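Local coordinates for flagellar basal body protein (Helicobacter pylori, PDB 5NPY), which probably forms the curved flagellar hook, the flexible joint that passes torque from the rotary motor to the filament, at residues L157-R162 with L183-V188; R476-D481 with A493-V498; D362-A367 with A469-K474; D133-T138 with P176-Q181. All coordinates share one frame; numbering follows the deposited sequence.

Interaction 1 (L157-R162 with L183-V188)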
loop_
_atom_site.group_PDB
_atom_site.type_symbol
_atom_site.label_atom_id
_atom_site.label_comp_id
_atom_site.label_asym_id
_atom_site.label_seq_id
_atom_site.Cartn_x
_atom_site.Cartn_y
_atom_site.Cartn_z
ATOM N N LEU A 157 4.513 10.104 -21.981
ATOM C CA LEU A 157 3.238 9.545 -21.578
ATOM C C LEU A 157 2.871 10.091 -20.205
ATOM O O LEU A 157 3.735 10.255 -19.336
ATOM C CB LEU A 157 3.291 8.012 -21.561
ATOM C CG LEU A 157 1.984 7.272 -21.243
ATOM C CD1 LEU A 157 1.956 5.905 -21.888
ATOM C CD2 LEU A 157 1.745 7.132 -19.744
ATOM N N ASN A 158 1.585 10.383 -20.026
ATOM C CA ASN A 158 1.043 10.871 -18.766
ATOM C C ASN A 158 0.093 9.817 -18.218
ATOM O O ASN A 158 -0.947 9.531 -18.824
ATOM C CB ASN A 158 0.344 12.223 -18.948
ATOM C CG ASN A 158 1.328 13.347 -19.220
ATOM O OD1 ASN A 158 2.469 13.101 -19.604
ATOM N ND2 ASN A 158 0.893 14.585 -19.017
ATOM N N SER A 159 0.462 9.254 -17.071
ATOM C CA SER A 159 -0.229 8.113 -16.485
ATOM C C SER A 159 -1.711 8.392 -16.239
ATOM O O SER A 159 -2.113 9.508 -15.898
ATOM C CB SER A 159 0.436 7.749 -15.159
ATOM O OG SER A 159 0.100 6.437 -14.749
ATOM N N THR A 160 -2.524 7.347 -16.395
ATOM C CA THR A 160 -3.912 7.361 -15.955
ATOM C C THR A 160 -4.221 6.043 -15.258
ATOM O O THR A 160 -3.410 5.112 -15.250
ATOM C CB THR A 160 -4.900 7.580 -17.114
ATOM O OG1 THR A 160 -4.695 6.580 -18.118
ATOM C CG2 THR A 160 -4.734 8.957 -17.725
ATOM N N ALA A 161 -5.417 5.974 -14.673
ATOM C CA ALA A 161 -5.885 4.787 -13.969
ATOM C C ALA A 161 -6.526 3.810 -14.945
ATOM O O ALA A 161 -7.290 4.209 -15.826
ATOM C CB ALA A 161 -6.889 5.168 -12.876
ATOM N N ARG A 162 -6.218 2.520 -14.765
ATOM C CA ARG A 162 -6.634 1.502 -15.728
ATOM C C ARG A 162 -8.152 1.406 -15.849
ATOM O O ARG A 162 -8.663 1.041 -16.914
ATOM C CB ARG A 162 -6.053 0.141 -15.338
ATOM C CG ARG A 162 -6.133 -0.906 -16.436
ATOM C CD ARG A 162 -5.334 -0.488 -17.666
ATOM N NE ARG A 162 -3.906 -0.350 -17.385
ATOM C CZ ARG A 162 -3.249 0.808 -17.306
ATOM N NH1 ARG A 162 -3.874 1.967 -17.498
ATOM N NH2 ARG A 162 -1.949 0.804 -17.038
ATOM N N LEU A 183 9.667 8.347 -26.714
ATOM C CA LEU A 183 8.655 8.549 -25.687
ATOM C C LEU A 183 9.265 8.239 -24.327
ATOM O O LEU A 183 9.691 7.105 -24.080
ATOM C CB LEU A 183 7.425 7.675 -25.945
ATOM C CG LEU A 183 6.166 8.388 -26.433
ATOM C CD1 LEU A 183 5.437 9.052 -25.284
ATOM C CD2 LEU A 183 6.531 9.420 -27.461
ATOM N N THR A 184 9.323 9.244 -23.459
ATOM C CA THR A 184 9.654 9.019 -22.061
ATOM C C THR A 184 8.374 8.916 -21.243
ATOM O O THR A 184 7.284 9.265 -21.696
ATOM C CB THR A 184 10.556 10.130 -21.501
ATOM O OG1 THR A 184 9.936 11.416 -21.668
ATOM C CG2 THR A 184 11.933 10.113 -22.194
ATOM N N TYR A 185 8.520 8.397 -20.033
ATOM C CA TYR A 185 7.433 8.310 -19.065
ATOM C C TYR A 185 7.676 9.351 -17.987
ATOM O O TYR A 185 8.674 9.263 -17.267
ATOM C CB TYR A 185 7.369 6.919 -18.440
ATOM C CG TYR A 185 6.179 6.727 -17.549
ATOM C CD1 TYR A 185 5.011 6.169 -18.045
ATOM C CD2 TYR A 185 6.215 7.101 -16.221
ATOM C CE1 TYR A 185 3.915 5.986 -17.242
ATOM C CE2 TYR A 185 5.121 6.927 -15.408
ATOM C CZ TYR A 185 3.971 6.370 -15.929
ATOM O OH TYR A 185 2.871 6.179 -15.140
ATOM N N GLN A 186 6.786 10.327 -17.870
ATOM C CA GLN A 186 7.010 11.370 -16.879
ATOM C C GLN A 186 6.812 10.778 -15.487
ATOM O O GLN A 186 5.845 10.031 -15.258
ATOM C CB GLN A 186 6.105 12.590 -17.076
ATOM C CG GLN A 186 6.438 13.467 -18.300
ATOM C CD GLN A 186 7.794 14.166 -18.243
ATOM O OE1 GLN A 186 8.752 13.674 -17.631
ATOM N NE2 GLN A 186 7.889 15.313 -18.911
ATOM N N PRO A 187 7.714 11.044 -14.547
ATOM C CA PRO A 187 7.496 10.583 -13.176
ATOM C C PRO A 187 6.331 11.329 -12.542
ATOM O O PRO A 187 5.862 12.360 -13.042
ATOM C CB PRO A 187 8.829 10.893 -12.482
ATOM C CG PRO A 187 9.438 11.988 -13.296
ATOM C CD PRO A 187 9.024 11.702 -14.707
ATOM N N VAL A 188 5.834 10.750 -11.449
ATOM C CA VAL A 188 4.697 11.285 -10.706
ATOM C C VAL A 188 5.080 11.413 -9.236
ATOM O O VAL A 188 5.672 10.497 -8.653
ATOM C CB VAL A 188 3.437 10.402 -10.857
ATOM C CG1 VAL A 188 2.231 11.054 -10.160
ATOM C CG2 VAL A 188 3.130 10.151 -12.313
#
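Leu157 and Tyr185 sit opposite each other in a single parallel bridge, their CA atoms 5.0 Å apart and their side chains on the same face of the sheet. Of all the residues here, Leu157 loses the most surface to the contact, Tyr185 comes second and Ser159 third. On its own strand Leu157 supplies both bonding atoms: its N donates to Thr184 O at 2.9 Å, and its O receives a weak bond from Gln186 N at 3.4 Å. From this bridge, CG of Leu157 stands anti to the backbone N (chi1 -176°), and the CD2 branch meets the Tyr185 ring at CE1, 3.5 Å away, the two side chains crossing at a slant. CD1 of Leu183 approaches the amide end of Leu157, lying 3.6 Å from its N. Tyr185 also has CG anti to its N, and its ring carries OH past Leu157 to Ser159, whose OG is 2.8 Å away. Both oxygens converge on Glu500 of strand 499-509: OE2 of that residue is hydrogen-bonded to Ser159 OG and weakly to Tyr185 OH. The contact lies in the FlgE/F/G-type D1 region and ties the loop before helix 162-168 to strand 184-185, which pairs on its other side with strand 477-484. Leu157 also packs on Val502, and the Tyr185 ring meets Phe494 edge-to-face. Chemically, an apolar layer of leucine and aromatic ring ends in two hydroxyls gathered round one carboxylate, an arrangement that would favour a negatively charged Glu500.

Interaction 2 (R476-D481 with A493-V498)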
loop_
_atom_site.group_PDB
_atom_site.type_symbol
_atom_site.label_atom_id
_atom_site.label_comp_id
_atom_site.label_asym_id
_atom_site.label_seq_id
_atom_site.Cartn_x
_atom_site.Cartn_y
_atom_site.Cartn_z
ATOM N N ARG A 476 10.714 7.879 -13.218
ATOM C CA ARG A 476 11.118 8.109 -14.598
ATOM C C ARG A 476 11.255 6.777 -15.347
ATOM O O ARG A 476 11.635 5.752 -14.774
ATOM C CB ARG A 476 12.443 8.885 -14.592
ATOM C CG ARG A 476 12.772 9.651 -15.862
ATOM C CD ARG A 476 12.474 11.141 -15.735
ATOM N NE ARG A 476 12.090 11.719 -17.026
ATOM C CZ ARG A 476 11.816 13.007 -17.233
ATOM N NH1 ARG A 476 11.886 13.877 -16.231
ATOM N NH2 ARG A 476 11.473 13.425 -18.448
ATOM N N GLY A 477 10.913 6.780 -16.635
ATOM C CA GLY A 477 11.114 5.600 -17.460
ATOM C C GLY A 477 11.407 5.953 -18.905
ATOM O O GLY A 477 11.041 7.029 -19.395
ATOM N N ILE A 478 12.082 5.027 -19.587
ATOM C CA ILE A 478 12.318 5.124 -21.025
ATOM C C ILE A 478 11.405 4.130 -21.717
ATOM O O ILE A 478 11.031 3.106 -21.139
ATOM C CB ILE A 478 13.790 4.858 -21.414
ATOM C CG1 ILE A 478 14.199 3.428 -21.025
ATOM C CG2 ILE A 478 14.703 5.884 -20.756
ATOM C CD1 ILE A 478 14.848 2.605 -22.110
ATOM N N PHE A 479 11.049 4.429 -22.965
ATOM C CA PHE A 479 10.247 3.483 -23.732
ATOM C C PHE A 479 11.009 2.178 -23.915
ATOM O O PHE A 479 12.220 2.175 -24.152
ATOM C CB PHE A 479 9.863 4.052 -25.102
ATOM C CG PHE A 479 9.174 3.049 -25.989
ATOM C CD1 PHE A 479 7.838 2.717 -25.780
ATOM C CD2 PHE A 479 9.865 2.406 -27.007
ATOM C CE1 PHE A 479 7.199 1.776 -26.578
ATOM C CE2 PHE A 479 9.234 1.466 -27.812
ATOM C CZ PHE A 479 7.899 1.154 -27.597
ATOM N N ARG A 480 10.291 1.060 -23.802
ATOM C CA ARG A 480 10.889 -0.263 -23.943
ATOM C C ARG A 480 10.372 -0.973 -25.193
ATOM O O ARG A 480 11.125 -1.151 -26.150
ATOM C CB ARG A 480 10.646 -1.106 -22.690
ATOM C CG ARG A 480 11.871 -1.183 -21.805
ATOM C CD ARG A 480 11.757 -2.266 -20.760
ATOM N NE ARG A 480 13.038 -2.940 -20.594
ATOM C CZ ARG A 480 13.432 -3.966 -21.340
ATOM N NH1 ARG A 480 12.633 -4.434 -22.291
ATOM N NH2 ARG A 480 14.620 -4.522 -21.138
ATOM N N ASP A 481 9.114 -1.391 -25.205
ATOM C CA ASP A 481 8.559 -2.096 -26.350
ATOM C C ASP A 481 7.083 -1.744 -26.454
ATOM O O ASP A 481 6.507 -1.131 -25.554
ATOM C CB ASP A 481 8.768 -3.614 -26.231
ATOM C CG ASP A 481 7.843 -4.260 -25.208
ATOM O OD1 ASP A 481 6.877 -4.937 -25.626
ATOM O OD2 ASP A 481 8.080 -4.087 -23.991
ATOM N N ALA A 493 5.220 -0.235 -23.098
ATOM C CA ALA A 493 5.998 -0.613 -21.927
ATOM C C ALA A 493 7.188 0.324 -21.770
ATOM O O ALA A 493 7.719 0.861 -22.746
ATOM C CB ALA A 493 6.501 -2.053 -22.019
ATOM N N PHE A 494 7.603 0.516 -20.520
ATOM C CA PHE A 494 8.701 1.414 -20.208
ATOM C C PHE A 494 9.684 0.726 -19.270
ATOM O O PHE A 494 9.436 -0.373 -18.767
ATOM C CB PHE A 494 8.182 2.726 -19.605
ATOM C CG PHE A 494 7.427 3.577 -20.582
ATOM C CD1 PHE A 494 8.024 4.690 -21.151
ATOM C CD2 PHE A 494 6.123 3.251 -20.949
ATOM C CE1 PHE A 494 7.334 5.473 -22.059
ATOM C CE2 PHE A 494 5.427 4.022 -21.856
ATOM C CZ PHE A 494 6.027 5.137 -22.408
ATOM N N SER A 495 10.822 1.389 -19.047
ATOM C CA SER A 495 11.875 0.803 -18.220
ATOM C C SER A 495 11.439 0.626 -16.772
ATOM O O SER A 495 11.886 -0.310 -16.103
ATOM C CB SER A 495 13.120 1.673 -18.278
ATOM O OG SER A 495 12.751 3.038 -18.321
ATOM N N ASN A 496 10.588 1.504 -16.267
ATOM C CA ASN A 496 10.150 1.360 -14.891
ATOM C C ASN A 496 9.154 0.227 -14.708
ATOM O O ASN A 496 8.583 0.075 -13.619
ATOM C CB ASN A 496 9.554 2.677 -14.392
ATOM C CG ASN A 496 8.479 3.216 -15.314
ATOM O OD1 ASN A 496 7.940 2.484 -16.145
ATOM N ND2 ASN A 496 8.166 4.512 -15.177
ATOM N N GLY A 497 8.907 -0.587 -15.729
ATOM C CA GLY A 497 7.986 -1.689 -15.570
ATOM C C GLY A 497 6.528 -1.309 -15.640
ATOM O O GLY A 497 5.677 -2.087 -15.195
ATOM N N VAL A 498 6.208 -0.136 -16.186
ATOM C CA VAL A 498 4.829 0.299 -16.370
ATOM C C VAL A 498 4.410 -0.012 -17.797
ATOM O O VAL A 498 5.143 0.281 -18.751
ATOM C CB VAL A 498 4.656 1.796 -16.068
ATOM C CG1 VAL A 498 3.216 2.166 -16.214
ATOM C CG2 VAL A 498 5.143 2.114 -14.671
#
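Ser495 meets Ile478 where strands 477-484 and 489-494 part company. From CB outward the serine is brief: CB presses on Ile478 CG1 at 3.4 Å, tighter than usual for two carbons, and OG faces Ile478 N at 2.5 Å, nearly straight (171°) but so short that its exact length is doubtful. OG lies between the serine's own N and carbonyl carbon (chi1 37°), which turns it back to the neighbouring strand. Backbone N of Ser495 donates to Ile478 O at 2.7 Å in the carbonyl plane, so that Ser495 addresses both polar backbone atoms of Ile478, the OG bond being the less certain. Further along the antiparallel hairpin, Arg480 N donates to Ala493 O at 2.8 Å and Ala493 N to Asp481 O at 2.9 Å. Between the Ser495-Ile478 and Arg480-Ala493 bonds Phe479 and Phe494 form a non-hydrogen-bonded pair whose side chains diverge, although Phe494 CE1 still comes within 4.2 Å of Phe479 CB. Ser495 itself belongs to the type I turn from Phe494 to Gly497. There Asn496 OD1 accepts from Val498 N, 3.1 Å away and above its carbonyl plane, in an Asx turn, while ND2 bonds to Pro475 O. Where the regular strand 489-494 stops, the Ser495 N to Ile478 O bond thus carries the pairing one residue further, and the hydroxyl appears to stand in for a backbone acceptor.

Interaction 3 (D362-A367 with A469-K474)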
loop_
_atom_site.group_PDB
_atom_site.type_symbol
_atom_site.label_atom_id
_atom_site.label_comp_id
_atom_site.label_asym_id
_atom_site.label_seq_id
_atom_site.Cartn_x
_atom_site.Cartn_y
_atom_site.Cartn_z
ATOM N N ASP A 362 8.561 2.328 -1.424
ATOM C CA ASP A 362 9.254 3.221 -2.338
ATOM C C ASP A 362 8.331 4.368 -2.722
ATOM O O ASP A 362 7.218 4.143 -3.205
ATOM C CB ASP A 362 9.709 2.481 -3.598
ATOM C CG ASP A 362 10.729 1.381 -3.313
ATOM O OD1 ASP A 362 10.783 0.402 -4.097
ATOM O OD2 ASP A 362 11.488 1.499 -2.333
ATOM N N ILE A 363 8.796 5.597 -2.528
ATOM C CA ILE A 363 8.033 6.757 -2.971
ATOM C C ILE A 363 8.953 7.662 -3.774
ATOM O O ILE A 363 10.181 7.528 -3.737
ATOM C CB ILE A 363 7.378 7.524 -1.805
ATOM C CG1 ILE A 363 8.447 8.168 -0.918
ATOM C CG2 ILE A 363 6.455 6.574 -1.008
ATOM C CD1 ILE A 363 7.892 9.169 0.105
ATOM N N TYR A 364 8.332 8.583 -4.522
ATOM C CA TYR A 364 9.017 9.338 -5.559
ATOM C C TYR A 364 8.631 10.802 -5.493
ATOM O O TYR A 364 7.454 11.124 -5.321
ATOM C CB TYR A 364 8.690 8.773 -6.946
ATOM C CG TYR A 364 8.917 7.288 -7.006
ATOM C CD1 TYR A 364 7.864 6.393 -6.837
ATOM C CD2 TYR A 364 10.193 6.774 -7.194
ATOM C CE1 TYR A 364 8.081 5.017 -6.864
ATOM C CE2 TYR A 364 10.423 5.404 -7.222
ATOM C CZ TYR A 364 9.364 4.528 -7.052
ATOM O OH TYR A 364 9.591 3.163 -7.085
ATOM N N ASP A 365 9.630 11.685 -5.657
ATOM C CA ASP A 365 9.388 13.125 -5.705
ATOM C C ASP A 365 8.954 13.527 -7.120
ATOM O O ASP A 365 8.746 12.681 -7.996
ATOM C CB ASP A 365 10.619 13.894 -5.212
ATOM C CG ASP A 365 11.850 13.713 -6.106
ATOM O OD1 ASP A 365 11.754 13.258 -7.267
ATOM O OD2 ASP A 365 12.941 14.037 -5.625
ATOM N N LYS A 366 8.802 14.836 -7.364
ATOM C CA LYS A 366 8.386 15.292 -8.690
ATOM C C LYS A 366 9.401 14.907 -9.768
ATOM O O LYS A 366 9.035 14.758 -10.941
ATOM C CB LYS A 366 8.176 16.805 -8.694
ATOM C CG LYS A 366 6.945 17.264 -7.970
ATOM C CD LYS A 366 6.887 18.775 -7.908
ATOM C CE LYS A 366 5.776 19.246 -6.985
ATOM N NZ LYS A 366 5.592 20.719 -7.070
ATOM N N ALA A 367 10.674 14.752 -9.391
ATOM C CA ALA A 367 11.719 14.382 -10.335
ATOM C C ALA A 367 11.794 12.881 -10.574
ATOM O O ALA A 367 12.490 12.460 -11.504
ATOM C CB ALA A 367 13.078 14.881 -9.845
ATOM N N ALA A 469 1.473 -2.308 -1.170
ATOM C CA ALA A 469 1.618 -0.855 -1.082
ATOM C C ALA A 469 1.032 -0.227 -2.340
ATOM O O ALA A 469 1.522 -0.468 -3.447
ATOM C CB ALA A 469 3.079 -0.432 -0.903
ATOM N N SER A 470 -0.026 0.546 -2.165
ATOM C CA SER A 470 -0.700 1.271 -3.228
ATOM C C SER A 470 -0.345 2.752 -3.110
ATOM O O SER A 470 -0.249 3.299 -2.006
ATOM C CB SER A 470 -2.221 1.073 -3.148
ATOM O OG SER A 470 -2.585 -0.302 -3.250
ATOM N N GLN A 471 -0.156 3.399 -4.250
ATOM C CA GLN A 471 0.488 4.698 -4.236
ATOM C C GLN A 471 0.472 5.279 -5.642
ATOM O O GLN A 471 0.629 4.550 -6.623
ATOM C CB GLN A 471 1.920 4.578 -3.735
ATOM C CG GLN A 471 2.683 5.811 -3.852
ATOM C CD GLN A 471 4.116 5.564 -4.025
ATOM O OE1 GLN A 471 4.877 6.424 -4.152
ATOM N NE2 GLN A 471 4.511 4.386 -4.041
ATOM N N ASP A 472 0.306 6.592 -5.731
ATOM C CA ASP A 472 0.149 7.210 -7.028
ATOM C C ASP A 472 1.465 7.661 -7.637
ATOM O O ASP A 472 1.475 8.063 -8.802
ATOM C CB ASP A 472 -0.840 8.394 -6.922
ATOM C CG ASP A 472 -0.393 9.459 -5.923
ATOM O OD1 ASP A 472 -0.897 10.598 -6.015
ATOM O OD2 ASP A 472 0.446 9.164 -5.048
ATOM N N GLY A 473 2.571 7.607 -6.900
ATOM C CA GLY A 473 3.835 8.103 -7.435
ATOM C C GLY A 473 4.474 7.100 -8.382
ATOM O O GLY A 473 4.287 5.894 -8.253
ATOM N N LYS A 474 5.230 7.620 -9.360
ATOM C CA LYS A 474 5.817 6.821 -10.445
ATOM C C LYS A 474 7.225 7.327 -10.716
ATOM O O LYS A 474 7.472 8.536 -10.646
ATOM C CB LYS A 474 5.017 6.886 -11.763
ATOM C CG LYS A 474 3.524 6.617 -11.659
ATOM C CD LYS A 474 3.175 5.168 -11.886
ATOM C CE LYS A 474 1.845 4.817 -11.226
ATOM N NZ LYS A 474 1.988 4.611 -9.735
#
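Gln471 reaches Asp362 because CG stands anti to its backbone N (chi1 173°) and the chain runs on extended. The amide thereby spans two strand ends whose axes lie 9.0 Å apart and run almost parallel, 8° from one another. NE2 donates to Asp362 O at 2.8 Å, approaching nearly in line with the C=O, though the oxygen lies somewhat out of the amide plane. The other branch, OE1, rests against Ile363, 3.4 Å from CA and 3.5 Å from CG2, the two side chains crossing at about a right angle. OE1 is also taken by the hydroxyl of Ser190, so both ends of the amide are engaged. Strand 346-364 belongs to an antiparallel sheet and strand 465-471 is the edge of a smaller mixed sheet; the glutamine bridges the two where direct strand pairing is absent. Beyond it Tyr364, its CG anti to the carbonyl carbon (chi1 -51°), turns its ring to the chain leaving strand 465-471. CD1 of the ring lies 3.8 Å from both Gly473 C and Lys474 N, and the carbonyl carbon of Lys474 sits over one ring face. NZ of Lys474 curls back and hydrogen-bonds to O of the preceding Gly473, 3.0 Å away and well above that carbonyl plane.

Interaction 4 (D133-T138 with P176-Q181)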
loop_
_atom_site.group_PDB
_atom_site.type_symbol
_atom_site.label_atom_id
_atom_site.label_comp_id
_atom_site.label_asym_id
_atom_site.label_seq_id
_atom_site.Cartn_x
_atom_site.Cartn_y
_atom_site.Cartn_z
ATOM N N ASP A 133 6.333 13.063 -37.311
ATOM C CA ASP A 133 5.843 13.469 -36.001
ATOM C C ASP A 133 5.166 12.335 -35.248
ATOM O O ASP A 133 4.460 12.592 -34.270
ATOM C CB ASP A 133 4.883 14.645 -36.152
ATOM C CG ASP A 133 5.428 15.711 -37.071
ATOM O OD1 ASP A 133 5.283 15.559 -38.304
ATOM O OD2 ASP A 133 6.020 16.686 -36.558
ATOM N N GLY A 134 5.357 11.092 -35.686
ATOM C CA GLY A 134 4.791 9.957 -34.988
ATOM C C GLY A 134 3.319 9.711 -35.224
ATOM O O GLY A 134 2.677 9.063 -34.391
ATOM N N TYR A 135 2.753 10.214 -36.320
ATOM C CA TYR A 135 1.376 9.902 -36.688
ATOM C C TYR A 135 1.354 8.632 -37.525
ATOM O O TYR A 135 2.214 8.436 -38.385
ATOM C CB TYR A 135 0.727 11.046 -37.478
ATOM C CG TYR A 135 0.183 12.183 -36.639
ATOM C CD1 TYR A 135 0.961 13.299 -36.349
ATOM C CD2 TYR A 135 -1.109 12.143 -36.141
ATOM C CE1 TYR A 135 0.462 14.339 -35.579
ATOM C CE2 TYR A 135 -1.615 13.176 -35.369
ATOM C CZ TYR A 135 -0.828 14.269 -35.091
ATOM O OH TYR A 135 -1.341 15.286 -34.321
ATOM N N LEU A 136 0.371 7.770 -37.264
ATOM C CA LEU A 136 0.181 6.584 -38.096
ATOM C C LEU A 136 -0.416 6.995 -39.435
ATOM O O LEU A 136 -1.423 7.705 -39.484
ATOM C CB LEU A 136 -0.731 5.562 -37.411
ATOM C CG LEU A 136 -0.436 5.129 -35.974
ATOM C CD1 LEU A 136 -1.141 3.819 -35.676
ATOM C CD2 LEU A 136 1.061 5.012 -35.720
ATOM N N VAL A 137 0.215 6.554 -40.525
ATOM C CA VAL A 137 -0.175 6.946 -41.872
ATOM C C VAL A 137 -0.086 5.738 -42.788
ATOM O O VAL A 137 0.723 4.831 -42.571
ATOM C CB VAL A 137 0.705 8.086 -42.429
ATOM C CG1 VAL A 137 0.431 9.399 -41.691
ATOM C CG2 VAL A 137 2.200 7.686 -42.377
ATOM N N THR A 138 -0.934 5.737 -43.814
ATOM C CA THR A 138 -0.848 4.804 -44.933
ATOM C C THR A 138 0.291 5.256 -45.853
ATOM O O THR A 138 0.973 6.257 -45.599
ATOM C CB THR A 138 -2.205 4.740 -45.633
ATOM O OG1 THR A 138 -2.488 6.001 -46.251
ATOM C CG2 THR A 138 -3.291 4.432 -44.628
ATOM N N PRO A 176 -7.190 10.623 -35.491
ATOM C CA PRO A 176 -5.857 10.131 -35.853
ATOM C C PRO A 176 -5.037 9.766 -34.629
ATOM O O PRO A 176 -5.028 10.489 -33.629
ATOM C CB PRO A 176 -5.239 11.315 -36.600
ATOM C CG PRO A 176 -6.391 12.002 -37.184
ATOM C CD PRO A 176 -7.454 11.925 -36.128
ATOM N N LEU A 177 -4.346 8.632 -34.716
ATOM C CA LEU A 177 -3.477 8.165 -33.643
ATOM C C LEU A 177 -2.079 8.746 -33.805
ATOM O O LEU A 177 -1.527 8.768 -34.909
ATOM C CB LEU A 177 -3.414 6.636 -33.633
ATOM C CG LEU A 177 -4.798 6.000 -33.540
ATOM C CD1 LEU A 177 -4.687 4.494 -33.310
ATOM C CD2 LEU A 177 -5.646 6.675 -32.447
ATOM N N GLN A 178 -1.507 9.214 -32.698
ATOM C CA GLN A 178 -0.176 9.821 -32.699
ATOM C C GLN A 178 0.662 9.174 -31.598
ATOM O O GLN A 178 0.525 9.504 -30.415
ATOM C CB GLN A 178 -0.254 11.330 -32.512
ATOM C CG GLN A 178 1.098 12.013 -32.636
ATOM C CD GLN A 178 1.091 13.447 -32.138
ATOM O OE1 GLN A 178 0.164 13.879 -31.446
ATOM N NE2 GLN A 178 2.133 14.194 -32.488
ATOM N N ILE A 179 1.530 8.253 -31.992
ATOM C CA ILE A 179 2.429 7.597 -31.054
ATOM C C ILE A 179 3.854 7.882 -31.503
ATOM O O ILE A 179 4.405 7.128 -32.321
ATOM C CB ILE A 179 2.151 6.089 -30.982
ATOM C CG1 ILE A 179 0.685 5.837 -30.622
ATOM C CG2 ILE A 179 3.084 5.412 -29.990
ATOM C CD1 ILE A 179 0.283 4.390 -30.709
ATOM N N PRO A 180 4.481 8.951 -31.018
ATOM C CA PRO A 180 5.864 9.251 -31.417
ATOM C C PRO A 180 6.826 8.154 -30.976
ATOM O O PRO A 180 6.480 7.232 -30.232
ATOM C CB PRO A 180 6.170 10.580 -30.715
ATOM C CG PRO A 180 4.815 11.152 -30.350
ATOM C CD PRO A 180 3.916 9.981 -30.127
ATOM N N GLN A 181 8.073 8.281 -31.444
ATOM C CA GLN A 181 9.100 7.269 -31.212
ATOM C C GLN A 181 9.850 7.498 -29.899
ATOM O O GLN A 181 9.835 6.642 -29.009
ATOM C CB GLN A 181 10.077 7.237 -32.392
ATOM C CG GLN A 181 11.157 6.166 -32.283
ATOM C CD GLN A 181 11.973 6.016 -33.550
ATOM O OE1 GLN A 181 12.161 6.975 -34.310
ATOM N NE2 GLN A 181 12.464 4.806 -33.789
#
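Tyr135 and Gln178 lie face to face, the phenol ring and the carboxamide stacked with their planes 13° apart. Gln178 CG sits over the ring centre, 3.7 Å from the centroid and 8° off the normal, a CH-pi contact; CD follows over the same face, 3.6 Å from both CE1 and CZ. With the glutamine chain extended, NE2 passes beyond the ring to Asp133 O, to which it donates in a long, weak bond of 3.3 Å. Pro176 CB meets the same ring at its edge, near the plane. Backbone joins the same residues in a single bridge between Tyr135 and Gln178, flanked by Leu136 N to Leu177 O at 3.2 Å and by a weak bond from Ile179 N to Gly134 O. This belongs to the D1 region of the FlgE/F/G family: a loop leading from strand 173-176 to strand 184-185 is laid across the turn before the short strand 136-137. At Gly134, with positive phi (78°), the glycine backbone packs directly on Pro180, CA to CA 3.8 Å. In the buried part of the contact Leu136 and Leu177 cross at a slant, CG to CB 4.1 Å, with Phe87 packed on Leu136 and Ile505 on Leu177.

Overall arrangement
Interactions 1 and 2 share one set of strands, with centres 10 Å apart: strand 184-185 lies between the 157-162 segment and the hairpin of interaction 2, and Tyr185 N lies 2.9 Å from Gly477 O, a probable hydrogen bond. Interaction 3, centred 12 Å from interaction 1, joins it through Val188 N and Lys474 O, also 2.9 Å apart; its second segment is followed, after Pro475, by the first segment of interaction 2. Interaction 4 precedes interaction 1 along the 176-188 chain, their centres 18 Å apart, and is about 30 Å from interaction 3, centre to centre. The tris pocket around Asn226, Thr380 and Arg393 includes no residue of these contacts.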